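Local coordinates for protein tail component (Lactobacillus phage J-1, PDB 5LY8) that probably binds host cell-wall saccharides through this second carbohydrate-binding module of the evolved distal tail protein, helping the phage recognise Lactobacillus casei, at residues A[90-104]-A[222-235]. Numbering follows the deposited sequence. Where two conformers were deposited one is given.
Sequences NTANFQFVNRVNVGT and WSINWQDSYFEWIN. With MG (magnesium ion), chain C.
Phe94 and Phe231 meet on the buried face of two antiparallel strands, 94-103 and 223-234, in a beta sandwich consistent with the concanavalin-like fold. CZ of Phe231 lies 3.4 Å from CB of Phe94, and the two ring planes are 35° apart. The Phe231 ring in turn puts CE2 over the centre of the Trp233 ring. Strand 110-118 of the other sheet packs against Phe94 and Phe96. At the far end, Val102 CG2 sits over one face of the Trp222 indole, 3.7 Å from the centroid of its six-membered ring. On the reverse face, Tyr230 holds CG between its backbone N and carbonyl carbon (chi1 62°), which lays the ring beside Val97 with one face under Val97 CB. Next to it, Gln95 NE2 gives a hydrogen bond to Glu232 OE2, while Arg16 forms a salt bridge with OE1. A beta bulge at Gln227-Asp228, opposite Arg99, shifts the register by one. There Gln227 O binds the magnesium ion at 2.3 Å, with Asp21 and Gly59 completing the protein ligands. Within the buried face, Asn98 OD1 is gripped from opposite faces of its amide plane: by Trp226 NE1 at 3.0 Å and by Ser229 OG at 2.6 Å.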
ATOM      1  N   ASN A  90      15.255   7.632 -11.413  1.00 14.73           N
ATOM      2  CA  ASN A  90      14.195   7.318 -10.469  1.00 14.31           C
ATOM      3  C   ASN A  90      12.817   7.466 -11.139  1.00 14.77           C
ATOM      4  O   ASN A  90      11.775   7.445 -10.472  1.00 13.68           O
ATOM      5  CB  ASN A  90      14.287   8.074  -9.156  1.00 14.34           C
ATOM      6  CG  ASN A  90      14.378   9.552  -9.322  1.00 16.30           C
ATOM      7  OD1 ASN A  90      14.168  10.097 -10.410  1.00 15.86           O
ATOM      8  ND2 ASN A  90      14.759  10.231  -8.253  1.00 16.56           N
ATOM      9  N   THR A  91      12.826   7.569 -12.471  1.00 14.47           N
ATOM     10  CA  THR A  91      11.590   7.654 -13.260  0.50 14.00           C
ATOM     11  C   THR A  91      11.372   6.343 -14.004  1.00 18.85           C
ATOM     12  O   THR A  91      10.362   6.191 -14.699  1.00 18.37           O
ATOM     13  CB  THR A  91      11.625   8.829 -14.250  0.50 11.08           C
ATOM     14  OG1 THR A  91      12.777   8.697 -15.094  0.50 10.92           O
ATOM     15  CG2 THR A  91      11.631  10.189 -13.548  0.50 10.97           C
ATOM     16  N   ALA A  92      12.308   5.388 -13.844  1.00 16.78           N
ATOM     17  CA  ALA A  92      12.303   4.092 -14.501  1.00 17.81           C
ATOM     18  C   ALA A  92      11.258   3.121 -13.951  1.00 15.91           C
ATOM     19  O   ALA A  92      10.557   3.407 -12.961  1.00 15.24           O
ATOM     20  CB  ALA A  92      13.715   3.493 -14.476  1.00 20.89           C
ATOM     21  N   ASN A  93      11.142   1.967 -14.616  1.00 14.55           N
ATOM     22  CA  ASN A  93      10.175   0.933 -14.261  1.00 14.53           C
ATOM     23  C   ASN A  93      10.474   0.297 -12.913  1.00 13.79           C
ATOM     24  O   ASN A  93      11.625   0.258 -12.472  1.00 14.15           O
ATOM     25  CB  ASN A  93      10.166  -0.164 -15.322  1.00 15.13           C
ATOM     26  CG  ASN A  93       9.742   0.232 -16.712  1.00 22.10           C
ATOM     27  OD1 ASN A  93       9.889  -0.567 -17.658  1.00 24.39           O
ATOM     28  ND2 ASN A  93       9.230   1.444 -16.867  1.00 17.14           N
ATOM     29  N   PHE A  94       9.431  -0.188 -12.233  1.00 12.53           N
ATOM     30  CA  PHE A  94       9.637  -0.796 -10.923  1.00 12.31           C
ATOM     31  C   PHE A  94       8.517  -1.722 -10.597  1.00 13.73           C
ATOM     32  O   PHE A  94       7.481  -1.710 -11.262  1.00 12.45           O
ATOM     33  CB  PHE A  94       9.699   0.304  -9.818  1.00 13.29           C
ATOM     34  CG  PHE A  94       8.465   1.169  -9.666  1.00 12.77           C
ATOM     35  CD1 PHE A  94       7.285   0.650  -9.126  1.00 13.92           C
ATOM     36  CD2 PHE A  94       8.481   2.503 -10.055  1.00 13.73           C
ATOM     37  CE1 PHE A  94       6.135   1.446  -9.023  1.00 14.30           C
ATOM     38  CE2 PHE A  94       7.344   3.308  -9.889  1.00 14.60           C
ATOM     39  CZ  PHE A  94       6.177   2.771  -9.395  1.00 13.46           C
ATOM     40  N   GLN A  95       8.713  -2.511  -9.541  1.00 12.31           N
ATOM     41  CA  GLN A  95       7.623  -3.216  -8.884  1.00 12.47           C
ATOM     42  C   GLN A  95       7.782  -3.075  -7.385  1.00 12.17           C
ATOM     43  O   GLN A  95       8.898  -3.191  -6.849  1.00 12.38           O
ATOM     44  CB  GLN A  95       7.424  -4.665  -9.313  1.00 15.46           C
ATOM     45  CG  GLN A  95       8.522  -5.621  -8.948  1.00 17.21           C
ATOM     46  CD  GLN A  95       8.082  -7.057  -9.137  1.00 29.10           C
ATOM     47  OE1 GLN A  95       6.882  -7.363  -9.216  1.00 23.25           O
ATOM     48  NE2 GLN A  95       9.034  -7.974  -9.102  1.00 26.99           N
ATOM     49  N   PHE A  96       6.659  -2.852  -6.716  1.00 10.20           N
ATOM     50  CA  PHE A  96       6.574  -2.672  -5.259  1.00  9.88           C
ATOM     51  C   PHE A  96       5.590  -3.701  -4.762  1.00 11.39           C
ATOM     52  O   PHE A  96       4.413  -3.617  -5.124  1.00 11.04           O
ATOM     53  CB  PHE A  96       6.086  -1.249  -5.019  1.00 10.91           C
ATOM     54  CG  PHE A  96       5.809  -0.813  -3.610  1.00 10.18           C
ATOM     55  CD1 PHE A  96       6.728  -1.044  -2.583  1.00 10.73           C
ATOM     56  CD2 PHE A  96       4.687  -0.063  -3.317  1.00 10.15           C
ATOM     57  CE1 PHE A  96       6.507  -0.555  -1.293  1.00 10.99           C
ATOM     58  CE2 PHE A  96       4.459   0.413  -2.025  1.00 11.52           C
ATOM     59  CZ  PHE A  96       5.381   0.190  -1.020  1.00 11.22           C
ATOM     60  N   VAL A  97       6.072  -4.689  -4.003  1.00 10.05           N
ATOM     61  CA  VAL A  97       5.288  -5.879  -3.677  1.00  9.97           C
ATOM     62  C   VAL A  97       5.162  -6.037  -2.187  1.00 10.27           C
ATOM     63  O   VAL A  97       6.193  -6.073  -1.484  1.00 11.18           O
ATOM     64  CB  VAL A  97       5.966  -7.131  -4.295  1.00 12.94           C
ATOM     65  CG1 VAL A  97       5.144  -8.398  -4.031  1.00 13.30           C
ATOM     66  CG2 VAL A  97       6.183  -6.955  -5.805  1.00 13.38           C
ATOM     67  N   ASN A  98       3.927  -6.195  -1.707  1.00  9.68           N
ATOM     68  CA  ASN A  98       3.661  -6.333  -0.286  1.00  9.84           C
ATOM     69  C   ASN A  98       2.722  -7.483  -0.049  1.00 11.29           C
ATOM     70  O   ASN A  98       1.597  -7.472  -0.559  1.00 11.01           O
ATOM     71  CB  ASN A  98       3.064  -5.047   0.234  1.00 10.46           C
ATOM     72  CG  ASN A  98       4.117  -3.989   0.388  1.00  9.96           C
ATOM     73  OD1 ASN A  98       4.891  -4.029   1.335  1.00 10.25           O
ATOM     74  ND2 ASN A  98       4.212  -3.068  -0.569  1.00 10.97           N
ATOM     75  N   ARG A  99       3.183  -8.487   0.699  1.00 10.45           N
ATOM     76  CA  ARG A  99       2.363  -9.664   0.999  1.00 10.47           C
ATOM     77  C   ARG A  99       1.593  -9.427   2.275  1.00 10.60           C
ATOM     78  O   ARG A  99       2.191  -9.046   3.284  1.00 10.93           O
ATOM     79  CB  ARG A  99       3.253 -10.896   1.152  1.00 11.42           C
ATOM     80  CG  ARG A  99       2.432 -12.151   1.394  1.00 13.06           C
ATOM     81  CD  ARG A  99       3.260 -13.401   1.236  1.00 14.22           C
ATOM     82  NE  ARG A  99       2.475 -14.551   1.682  1.00 18.66           N
ATOM     83  CZ  ARG A  99       2.624 -15.791   1.225  1.00 26.32           C
ATOM     84  NH1 ARG A  99       3.539 -16.061   0.299  1.00 25.13           N
ATOM     85  NH2 ARG A  99       1.843 -16.768   1.681  1.00 23.30           N
ATOM     86  N   VAL A 100       0.280  -9.684   2.249  1.00 10.84           N
ATOM     87  CA  VAL A 100      -0.574  -9.504   3.421  1.00 10.50           C
ATOM     88  C   VAL A 100      -1.453 -10.737   3.600  1.00 11.64           C
ATOM     89  O   VAL A 100      -1.660 -11.531   2.672  1.00 11.52           O
ATOM     90  CB  VAL A 100      -1.485  -8.240   3.295  1.00 11.78           C
ATOM     91  CG1 VAL A 100      -0.656  -6.955   3.278  1.00 11.93           C
ATOM     92  CG2 VAL A 100      -2.394  -8.313   2.058  1.00 12.09           C
ATOM     93  N   ASN A 101      -1.999 -10.873   4.800  1.00 10.89           N
ATOM     94  CA  ASN A 101      -3.059 -11.813   5.063  1.00 10.46           C
ATOM     95  C   ASN A 101      -4.168 -10.936   5.643  1.00 12.07           C
ATOM     96  O   ASN A 101      -3.936 -10.174   6.586  1.00 11.92           O
ATOM     97  CB  ASN A 101      -2.623 -12.898   6.029  1.00 10.89           C
ATOM     98  CG  ASN A 101      -3.708 -13.929   6.275  1.00 11.77           C
ATOM     99  OD1 ASN A 101      -3.644 -15.073   5.782  1.00 15.03           O
ATOM    100  ND2 ASN A 101      -4.684 -13.593   7.038  1.00 10.75           N
ATOM    101  N   VAL A 102      -5.343 -11.008   5.036  1.00 11.35           N
ATOM    102  CA  VAL A 102      -6.372 -10.095   5.464  1.00 12.65           C
ATOM    103  C   VAL A 102      -7.706 -10.811   5.475  1.00 15.29           C
ATOM    104  O   VAL A 102      -7.965 -11.684   4.633  1.00 16.31           O
ATOM    105  CB  VAL A 102      -6.284  -8.767   4.605  1.00 17.20           C
ATOM    106  CG1 VAL A 102      -6.391  -9.004   3.093  1.00 17.03           C
ATOM    107  CG2 VAL A 102      -7.243  -7.685   5.100  1.00 17.50           C
ATOM    108  N   GLY A 103      -8.500 -10.512   6.493  1.00 15.85           N
ATOM    109  CA  GLY A 103      -9.819 -11.100   6.652  1.00 18.81           C
ATOM    110  C   GLY A 103     -10.732 -10.096   7.303  1.00 22.28           C
ATOM    111  O   GLY A 103     -10.280  -9.261   8.065  1.00 21.20           O
ATOM    112  N   THR A 104     -12.060 -10.217   7.023  0.50 19.38           N
ATOM    113  CA  THR A 104     -12.985  -9.263   7.621  0.50 17.95           C
ATOM    114  C   THR A 104     -14.320  -9.950   7.943  0.50 21.62           C
ATOM    115  O   THR A 104     -14.549 -11.138   7.646  0.50 21.29           O
ATOM    116  CB  THR A 104     -13.078  -7.965   6.753  0.50 20.58           C
ATOM    117  OG1 THR A 104     -13.824  -6.927   7.433  0.50 11.61           O
ATOM    118  CG2 THR A 104     -13.680  -8.205   5.357  0.50 21.83           C
ATOM    119  N   TRP A 222     -10.479  -5.131  11.494  1.00 11.99           N
ATOM    120  CA  TRP A 222     -10.374  -6.329  10.693  1.00 11.49           C
ATOM    121  C   TRP A 222      -9.101  -7.112  11.062  1.00 13.04           C
ATOM    122  O   TRP A 222      -8.297  -6.636  11.876  1.00 13.11           O
ATOM    123  CB  TRP A 222     -10.458  -5.993   9.197  1.00 11.17           C
ATOM    124  CG  TRP A 222      -9.351  -5.190   8.574  1.00 10.10           C
ATOM    125  CD1 TRP A 222      -8.232  -4.668   9.170  1.00 11.28           C
ATOM    126  CD2 TRP A 222      -9.249  -4.870   7.187  1.00 10.40           C
ATOM    127  NE1 TRP A 222      -7.449  -4.025   8.230  1.00 10.90           N
ATOM    128  CE2 TRP A 222      -8.048  -4.150   7.003  1.00 11.30           C
ATOM    129  CE3 TRP A 222     -10.057  -5.135   6.070  1.00 11.74           C
ATOM    130  CZ2 TRP A 222      -7.640  -3.687   5.742  1.00 10.63           C
ATOM    131  CZ3 TRP A 222      -9.650  -4.677   4.829  1.00 12.48           C
ATOM    132  CH2 TRP A 222      -8.464  -3.955   4.680  1.00 12.04           C
ATOM    133  N   SER A 223      -8.928  -8.299  10.473  1.00 12.90           N
ATOM    134  CA  SER A 223      -7.725  -9.090  10.734  1.00 12.35           C
ATOM    135  C   SER A 223      -6.732  -8.791   9.641  1.00 13.66           C
ATOM    136  O   SER A 223      -7.031  -8.942   8.465  1.00 13.95           O
ATOM    137  CB  SER A 223      -8.039 -10.576  10.751  1.00 14.83           C
ATOM    138  OG  SER A 223      -8.900 -10.898  11.836  1.00 15.90           O
ATOM    139  N   ILE A 224      -5.556  -8.263  10.023  1.00 12.13           N
ATOM    140  CA  ILE A 224      -4.576  -7.864   9.035  1.00 11.73           C
ATOM    141  C   ILE A 224      -3.175  -8.157   9.503  1.00 11.93           C
ATOM    142  O   ILE A 224      -2.826  -7.854  10.639  1.00 12.07           O
ATOM    143  CB  ILE A 224      -4.760  -6.342   8.700  1.00 13.79           C
ATOM    144  CG1 ILE A 224      -3.759  -5.824   7.659  1.00 14.55           C
ATOM    145  CG2 ILE A 224      -4.740  -5.451   9.947  1.00 15.82           C
ATOM    146  CD1 ILE A 224      -3.847  -6.487   6.319  1.00 13.72           C
ATOM    147  N   ASN A 225      -2.366  -8.748   8.614  1.00 10.65           N
ATOM    148  CA  ASN A 225      -0.964  -8.903   8.913  1.00 10.63           C
ATOM    149  C   ASN A 225      -0.155  -8.732   7.634  1.00 11.14           C
ATOM    150  O   ASN A 225      -0.710  -8.839   6.532  1.00 11.18           O
ATOM    151  CB  ASN A 225      -0.664 -10.170   9.709  1.00 11.47           C
ATOM    152  CG  ASN A 225      -0.834 -11.460   8.988  1.00 11.64           C
ATOM    153  OD1 ASN A 225      -0.221 -11.676   7.935  1.00 12.21           O
ATOM    154  ND2 ASN A 225      -1.687 -12.329   9.529  1.00 12.26           N
ATOM    155  N   TRP A 226       1.131  -8.400   7.770  1.00 10.75           N
ATOM    156  CA  TRP A 226       1.986  -7.995   6.655  1.00 10.38           C
ATOM    157  C   TRP A 226       3.207  -8.888   6.725  1.00 10.97           C
ATOM    158  O   TRP A 226       3.937  -8.883   7.720  1.00 11.34           O
ATOM    159  CB  TRP A 226       2.319  -6.530   6.889  1.00 10.29           C
ATOM    160  CG  TRP A 226       3.195  -5.843   5.887  1.00  9.39           C
ATOM    161  CD1 TRP A 226       3.336  -6.122   4.552  1.00 10.09           C
ATOM    162  CD2 TRP A 226       3.967  -4.664   6.141  1.00  9.37           C
ATOM    163  NE1 TRP A 226       4.160  -5.179   3.963  1.00 10.37           N
ATOM    164  CE2 TRP A 226       4.565  -4.284   4.923  1.00 10.25           C
ATOM    165  CE3 TRP A 226       4.241  -3.909   7.295  1.00 10.84           C
ATOM    166  CZ2 TRP A 226       5.429  -3.186   4.833  1.00  9.76           C
ATOM    167  CZ3 TRP A 226       5.072  -2.810   7.202  1.00 10.79           C
ATOM    168  CH2 TRP A 226       5.660  -2.459   5.984  1.00 10.86           C
ATOM    169  N   GLN A 227       3.382  -9.741   5.703  1.00 10.26           N
ATOM    170  CA  GLN A 227       4.361 -10.827   5.770  1.00 10.82           C
ATOM    171  C   GLN A 227       5.650 -10.585   5.011  1.00 11.12           C
ATOM    172  O   GLN A 227       6.634 -11.282   5.272  1.00 12.19           O
ATOM    173  CB  GLN A 227       3.732 -12.165   5.315  1.00 12.68           C
ATOM    174  CG  GLN A 227       2.360 -12.413   5.967  1.00 14.46           C
ATOM    175  CD  GLN A 227       1.898 -13.848   6.057  1.00 16.05           C
ATOM    176  OE1 GLN A 227       2.553 -14.794   5.547  1.00 14.97           O
ATOM    177  NE2 GLN A 227       0.764 -14.028   6.756  1.00 13.71           N
ATOM    178  N   ASP A 228       5.677  -9.615   4.092  1.00 11.13           N
ATOM    179  CA  ASP A 228       6.862  -9.386   3.279  1.00 10.31           C
ATOM    180  C   ASP A 228       6.682  -8.068   2.572  1.00 12.05           C
ATOM    181  O   ASP A 228       5.553  -7.680   2.230  1.00 11.46           O
ATOM    182  CB  ASP A 228       7.013 -10.524   2.233  1.00 11.92           C
ATOM    183  CG  ASP A 228       8.398 -10.616   1.624  1.00 12.58           C
ATOM    184  OD1 ASP A 228       9.309 -11.125   2.305  1.00 12.78           O
ATOM    185  OD2 ASP A 228       8.592 -10.081   0.503  1.00 13.87           O
ATOM    186  N   SER A 229       7.796  -7.373   2.322  1.00 10.92           N
ATOM    187  CA  SER A 229       7.767  -6.126   1.572  1.00 10.42           C
ATOM    188  C   SER A 229       9.048  -5.978   0.774  1.00 11.57           C
ATOM    189  O   SER A 229      10.133  -6.194   1.323  1.00 12.69           O
ATOM    190  CB  SER A 229       7.669  -4.939   2.534  1.00 11.75           C
ATOM    191  OG  SER A 229       7.462  -3.703   1.859  1.00 11.78           O
ATOM    192  N   TYR A 230       8.957  -5.519  -0.481  1.00 11.55           N
ATOM    193  CA  TYR A 230      10.171  -5.190  -1.223  1.00 11.36           C
ATOM    194  C   TYR A 230       9.831  -4.233  -2.323  1.00 12.12           C
ATOM    195  O   TYR A 230       8.692  -4.171  -2.810  1.00 11.66           O
ATOM    196  CB  TYR A 230      10.950  -6.412  -1.756  1.00 13.09           C
ATOM    197  CG  TYR A 230      10.216  -7.287  -2.735  1.00 13.22           C
ATOM    198  CD1 TYR A 230      10.248  -7.021  -4.102  1.00 15.08           C
ATOM    199  CD2 TYR A 230       9.555  -8.429  -2.306  1.00 13.13           C
ATOM    200  CE1 TYR A 230       9.636  -7.872  -5.017  1.00 15.14           C
ATOM    201  CE2 TYR A 230       8.918  -9.276  -3.211  1.00 14.40           C
ATOM    202  CZ  TYR A 230       8.973  -9.000  -4.565  1.00 16.51           C
ATOM    203  OH  TYR A 230       8.310  -9.830  -5.453  1.00 19.39           O
ATOM    204  N   PHE A 231      10.864  -3.530  -2.781  1.00 12.00           N
ATOM    205  CA  PHE A 231      10.767  -2.659  -3.937  1.00 11.24           C
ATOM    206  C   PHE A 231      11.963  -2.979  -4.812  1.00 14.10           C
ATOM    207  O   PHE A 231      13.094  -3.081  -4.303  1.00 13.51           O
ATOM    208  CB  PHE A 231      10.845  -1.188  -3.530  1.00 12.19           C
ATOM    209  CG  PHE A 231      10.850  -0.228  -4.704  1.00 12.56           C
ATOM    210  CD1 PHE A 231       9.674   0.358  -5.147  1.00 13.05           C
ATOM    211  CD2 PHE A 231      12.033   0.054  -5.393  1.00 13.66           C
ATOM    212  CE1 PHE A 231       9.686   1.244  -6.229  1.00 13.51           C
ATOM    213  CE2 PHE A 231      12.033   0.911  -6.495  1.00 15.26           C
ATOM    214  CZ  PHE A 231      10.874   1.516  -6.893  1.00 14.67           C
ATOM    215  N   GLU A 232      11.723  -3.152  -6.112  1.00 12.39           N
ATOM    216  CA  GLU A 232      12.774  -3.353  -7.094  1.00 13.08           C
ATOM    217  C   GLU A 232      12.641  -2.433  -8.269  1.00 14.39           C
ATOM    218  O   GLU A 232      11.559  -2.329  -8.838  1.00 14.17           O
ATOM    219  CB  GLU A 232      12.748  -4.786  -7.668  1.00 16.15           C
ATOM    220  CG  GLU A 232      12.894  -5.937  -6.704  1.00 23.19           C
ATOM    221  CD  GLU A 232      12.744  -7.303  -7.353  1.00 21.32           C
ATOM    222  OE1 GLU A 232      13.320  -8.256  -6.789  1.00 36.45           O
ATOM    223  OE2 GLU A 232      11.947  -7.447  -8.314  1.00 21.65           O
ATOM    224  N   TRP A 233      13.766  -1.856  -8.695  1.00 12.76           N
ATOM    225  CA  TRP A 233      13.834  -1.211  -9.988  1.00 13.45           C
ATOM    226  C   TRP A 233      13.921  -2.361 -11.000  1.00 15.89           C
ATOM    227  O   TRP A 233      14.635  -3.334 -10.744  1.00 16.81           O
ATOM    228  CB  TRP A 233      15.087  -0.352 -10.111  1.00 13.88           C
ATOM    229  CG  TRP A 233      15.071   0.861  -9.235  1.00 13.56           C
ATOM    230  CD1 TRP A 233      15.893   1.116  -8.179  1.00 15.78           C
ATOM    231  CD2 TRP A 233      14.185   1.978  -9.335  1.00 12.93           C
ATOM    232  NE1 TRP A 233      15.631   2.363  -7.670  1.00 13.97           N
ATOM    233  CE2 TRP A 233      14.591   2.918  -8.361  1.00 14.62           C
ATOM    234  CE3 TRP A 233      13.140   2.314 -10.205  1.00 13.78           C
ATOM    235  CZ2 TRP A 233      13.941   4.145  -8.185  1.00 14.07           C
ATOM    236  CZ3 TRP A 233      12.481   3.519 -10.009  1.00 14.94           C
ATOM    237  CH2 TRP A 233      12.881   4.409  -9.007  1.00 14.75           C
ATOM    238  N   ILE A 234      13.202  -2.271 -12.119  1.00 15.80           N
ATOM    239  CA  ILE A 234      13.226  -3.341 -13.118  1.00 17.94           C
ATOM    240  C   ILE A 234      13.587  -2.781 -14.491  1.00 22.05           C
ATOM    241  O   ILE A 234      13.511  -1.563 -14.715  1.00 21.42           O
ATOM    242  CB  ILE A 234      11.935  -4.187 -13.128  1.00 20.94           C
ATOM    243  CG1 ILE A 234      10.741  -3.349 -13.584  1.00 20.32           C
ATOM    244  CG2 ILE A 234      11.690  -4.916 -11.774  1.00 22.30           C
ATOM    245  CD1 ILE A 234       9.398  -4.068 -13.654  1.00 23.25           C
ATOM    246  N   ASN A 235      14.048  -3.668 -15.393  1.00 22.62           N
ATOM    247  CA  ASN A 235      14.470  -3.284 -16.752  1.00 25.49           C
ATOM    248  C   ASN A 235      15.539  -2.178 -16.647  1.00 29.00           C
ATOM    249  O   ASN A 235      15.396  -1.116 -17.270  1.00 29.79           O
ATOM    250  CB  ASN A 235      13.254  -2.812 -17.594  1.00 31.84           C
ATOM    251  CG  ASN A 235      12.118  -3.799 -17.631  1.00 56.54           C
ATOM    252  OD1 ASN A 235      12.286  -4.992 -17.925  1.00 56.05           O
ATOM    253  ND2 ASN A 235      10.935  -3.318 -17.316  1.00 42.17           N
TER
HETATM  254 MG    MG C 302       8.030 -12.806   6.349  1.00 14.16          MG
HETATM  255  O   HOH W   1      13.038   0.935 -16.644  1.00 26.19           O
HETATM  256  O   HOH W   2       6.413  -8.957  -0.698  1.00 13.07           O
HETATM  257  O   HOH W   3       0.981 -16.748   4.421  1.00 20.76           O
HETATM  258  O   HOH W   4       8.935 -13.115   4.115  1.00 14.02           O
HETATM  259  O   HOH W   5       9.710 -14.525   6.996  1.00 20.69           O
HETATM  260  O   HOH W   6       6.886 -14.927   5.974  1.00 19.12           O